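Local coordinates for protein DNA polymerase III subunit beta (Deinococcus radiodurans, PDB 4TRT) that probably forms a ring-shaped head-to-tail homodimer around DNA, a sliding clamp that tethers DNA polymerases and other proteins to it and makes them processive, at residues A[335-347]-A[351-361]. Sequence-based numbering, arbitrary orientation.
Sequences FSGSTSPAIFRAV and GGYMAVMVTLR. Unlike the reference sequence in segment 335-347: Val-347 (reference Arg). Unlike the reference sequence in segment 351-361: Gly-351 (reference Arg), Gly-352 (reference Arg), Tyr-353 (reference Val), Met-354 (reference Tyr), Ala-355 (reference Gly), Val-356 (reference Gly), Met-357 (reference His), Val-358 (reference Gly), Thr-359 (reference His), Leu-360 (reference Ala), Arg-361 (reference Ala).
Ala-342 N reaches Met-357 O at 2.8 Å in a nearly straight bond (169° at the hydrogen) and is answered by Met-357 N to Ala-342 O; Phe-344 and Ala-355 repeat this two-way pairing, so that strands 342-346 and 353-357 form an antiparallel hairpin. At its connecting end a water bridges Ala-346 N and Tyr-353 O. At the other end, beside the type I turn from Gly-337 to Ser-340, a second water accepts from Thr-359 N and Arg-361 NH2, tying tail to turn through a weak bond to Thr-339 O. Arg-361 NH1, poorly ordered, adds another weak bond to Thr-339 O, and Thr-359 OG1 lies 3.2 Å from Thr-339 O. The methyl of Thr-359 meets two more carbonyls, with CG2 3.6 Å from both Ser-338 O and Ser-340 O. On one face, Met-357 CG lies over the Phe-344 ring, 4.2 Å from its centroid, while SD sits obliquely in a Met-aromatic contact; a chi2 of -101° places SD there. On the other face, Ile-343 CG2 meets Met-354 CG at 3.6 Å, and Pro-341 CB touches Val-356 CG1 more loosely. Helix 317-324 covers the Phe-344 and Met-357 face through Ala-323, Leu-324 and Val-320, and Tyr-353 OH bonds to Ala-323 O. Arg-345 turns away to a salt bridge with Glu-332 of strand 330-335, which flanks strand 342-346, while strand 175-181 borders strand 353-357, so the hairpin joins central- and C-terminal-domain strands in one continuous antiparallel sheet.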
# COMPACT_ATOMS: atom_id res chain seq x y z
N PHE A 335 34.14 -13.38 10.20
CA PHE A 335 34.26 -14.45 9.22
C PHE A 335 35.19 -15.54 9.72
O PHE A 335 36.26 -15.24 10.26
CB PHE A 335 34.81 -13.88 7.91
CG PHE A 335 33.94 -12.84 7.30
CD1 PHE A 335 32.70 -13.17 6.78
CD2 PHE A 335 34.37 -11.51 7.25
CE1 PHE A 335 31.90 -12.20 6.19
CE2 PHE A 335 33.57 -10.54 6.68
CZ PHE A 335 32.33 -10.89 6.15
N SER A 336 34.77 -16.79 9.56
CA SER A 336 35.58 -17.91 9.98
C SER A 336 36.37 -18.50 8.81
O SER A 336 37.22 -19.35 9.02
CB SER A 336 34.73 -18.99 10.66
OG SER A 336 33.79 -19.57 9.76
N GLY A 337 36.09 -18.05 7.59
CA GLY A 337 36.69 -18.65 6.39
C GLY A 337 35.82 -18.42 5.16
O GLY A 337 34.63 -18.08 5.27
N SER A 338 36.40 -18.59 3.97
CA SER A 338 35.71 -18.21 2.73
C SER A 338 34.46 -19.04 2.46
O SER A 338 33.53 -18.55 1.83
CB SER A 338 36.64 -18.29 1.53
OG SER A 338 37.09 -19.61 1.38
N THR A 339 34.43 -20.27 2.96
CA THR A 339 33.26 -21.14 2.77
C THR A 339 32.70 -21.68 4.09
O THR A 339 32.05 -22.72 4.09
CB THR A 339 33.61 -22.31 1.83
OG1 THR A 339 34.59 -23.15 2.44
CG2 THR A 339 34.18 -21.77 0.49
N SER A 340 32.91 -20.99 5.21
CA SER A 340 32.38 -21.45 6.49
C SER A 340 31.57 -20.32 7.14
O SER A 340 31.53 -19.20 6.62
CB SER A 340 33.49 -22.00 7.40
OG SER A 340 34.53 -21.07 7.56
N PRO A 341 30.85 -20.63 8.24
CA PRO A 341 29.83 -19.64 8.62
C PRO A 341 30.40 -18.32 9.17
O PRO A 341 31.56 -18.25 9.61
CB PRO A 341 28.99 -20.39 9.67
CG PRO A 341 29.22 -21.85 9.37
CD PRO A 341 30.65 -21.92 8.93
N ALA A 342 29.58 -17.29 9.10
CA ALA A 342 29.92 -15.95 9.55
C ALA A 342 28.94 -15.49 10.61
O ALA A 342 27.81 -15.97 10.67
CB ALA A 342 29.89 -14.98 8.37
N ILE A 343 29.36 -14.52 11.43
CA ILE A 343 28.47 -13.89 12.42
C ILE A 343 28.33 -12.42 12.04
O ILE A 343 29.33 -11.75 11.77
CB ILE A 343 29.03 -14.02 13.85
CG1 ILE A 343 29.11 -15.49 14.29
CG2 ILE A 343 28.17 -13.24 14.84
CD1 ILE A 343 29.92 -15.68 15.56
N PHE A 344 27.08 -11.94 11.98
CA PHE A 344 26.78 -10.52 11.82
C PHE A 344 26.13 -10.04 13.12
O PHE A 344 25.22 -10.68 13.65
CB PHE A 344 25.82 -10.24 10.66
CG PHE A 344 26.30 -10.69 9.30
CD1 PHE A 344 27.61 -11.10 9.07
CD2 PHE A 344 25.43 -10.61 8.21
CE1 PHE A 344 28.02 -11.49 7.82
CE2 PHE A 344 25.84 -10.96 6.95
CZ PHE A 344 27.13 -11.43 6.75
N ARG A 345 26.61 -8.93 13.65
CA ARG A 345 26.07 -8.35 14.88
C ARG A 345 26.34 -6.84 14.94
O ARG A 345 27.05 -6.31 14.08
CB ARG A 345 26.64 -9.08 16.09
CG ARG A 345 28.15 -9.00 16.21
CD ARG A 345 28.69 -9.78 17.40
NE ARG A 345 30.00 -9.25 17.73
CZ ARG A 345 30.74 -9.62 18.76
NH1 ARG A 345 30.34 -10.57 19.59
NH2 ARG A 345 31.91 -9.01 18.95
N ALA A 346 25.76 -6.16 15.93
CA ALA A 346 26.15 -4.76 16.23
C ALA A 346 27.50 -4.76 16.95
O ALA A 346 27.91 -5.78 17.50
CB ALA A 346 25.08 -4.06 17.07
N VAL A 347 28.19 -3.62 16.96
CA VAL A 347 29.49 -3.49 17.63
C VAL A 347 29.45 -4.09 19.06
O VAL A 347 28.58 -3.77 19.86
CB VAL A 347 29.95 -2.01 17.67
CG1 VAL A 347 31.16 -1.82 18.59
CG2 VAL A 347 30.26 -1.53 16.27
N GLY A 351 23.21 -4.76 22.54
CA GLY A 351 21.77 -4.91 22.30
C GLY A 351 21.32 -6.36 22.39
O GLY A 351 20.14 -6.63 22.51
N GLY A 352 22.28 -7.30 22.30
CA GLY A 352 22.03 -8.71 22.52
C GLY A 352 21.74 -9.53 21.27
O GLY A 352 21.42 -10.71 21.39
N TYR A 353 21.86 -8.93 20.09
CA TYR A 353 21.49 -9.61 18.81
C TYR A 353 22.66 -10.22 18.10
O TYR A 353 23.73 -9.65 18.08
CB TYR A 353 20.79 -8.65 17.84
CG TYR A 353 20.52 -9.24 16.46
CD1 TYR A 353 19.49 -10.15 16.25
CD2 TYR A 353 21.32 -8.90 15.37
CE1 TYR A 353 19.24 -10.67 14.98
CE2 TYR A 353 21.08 -9.42 14.11
CZ TYR A 353 20.04 -10.31 13.92
OH TYR A 353 19.80 -10.82 12.67
N MET A 354 22.45 -11.37 17.47
CA MET A 354 23.49 -12.02 16.69
C MET A 354 22.83 -12.88 15.60
O MET A 354 21.85 -13.57 15.88
CB MET A 354 24.29 -12.90 17.64
CG MET A 354 25.42 -13.69 17.06
SD MET A 354 25.93 -14.94 18.27
CE MET A 354 25.72 -14.08 19.82
N ALA A 355 23.38 -12.81 14.40
CA ALA A 355 22.95 -13.65 13.28
C ALA A 355 24.13 -14.53 12.87
O ALA A 355 25.27 -14.05 12.79
CB ALA A 355 22.52 -12.80 12.10
N VAL A 356 23.86 -15.80 12.61
CA VAL A 356 24.83 -16.69 12.00
C VAL A 356 24.35 -16.97 10.59
O VAL A 356 23.19 -17.34 10.38
CB VAL A 356 24.99 -18.01 12.77
CG1 VAL A 356 25.96 -18.96 12.05
CG2 VAL A 356 25.44 -17.74 14.20
N MET A 357 25.26 -16.75 9.64
CA MET A 357 25.00 -16.93 8.21
C MET A 357 25.90 -18.02 7.67
O MET A 357 27.09 -18.05 7.99
CB MET A 357 25.41 -15.66 7.48
CG MET A 357 24.45 -14.50 7.62
SD MET A 357 23.37 -14.28 6.20
CE MET A 357 24.19 -15.02 4.79
N VAL A 358 25.36 -18.87 6.81
CA VAL A 358 26.16 -19.81 6.05
C VAL A 358 26.48 -19.23 4.67
O VAL A 358 25.75 -18.38 4.17
CB VAL A 358 25.44 -21.16 5.90
CG1 VAL A 358 25.13 -21.73 7.29
CG2 VAL A 358 24.17 -21.04 5.05
N THR A 359 27.59 -19.67 4.08
CA THR A 359 27.96 -19.26 2.71
C THR A 359 27.21 -20.13 1.68
O THR A 359 26.72 -21.20 2.02
CB THR A 359 29.50 -19.36 2.48
OG1 THR A 359 29.96 -20.68 2.75
CG2 THR A 359 30.25 -18.37 3.35
N LEU A 360 27.13 -19.65 0.44
CA LEU A 360 26.62 -20.47 -0.68
C LEU A 360 27.71 -21.44 -1.13
O LEU A 360 28.89 -21.09 -1.12
CB LEU A 360 26.21 -19.57 -1.86
CG LEU A 360 25.03 -18.62 -1.61
CD1 LEU A 360 24.86 -17.63 -2.76
CD2 LEU A 360 23.73 -19.39 -1.41
N ARG A 361 27.33 -22.66 -1.49
CA ARG A 361 28.31 -23.71 -1.80
C ARG A 361 29.04 -23.42 -3.10
O ARG A 361 28.40 -23.11 -4.09
CB ARG A 361 27.65 -25.09 -1.89
CG ARG A 361 27.05 -25.63 -0.59
CD ARG A 361 28.02 -25.64 0.59
NE ARG A 361 27.77 -24.53 1.52
CZ ARG A 361 28.53 -24.21 2.57
NH1 ARG A 361 29.65 -24.88 2.86
NH2 ARG A 361 28.17 -23.20 3.34
O HOH W 1 29.28 -21.54 5.44
O HOH W 2 24.41 -7.13 18.12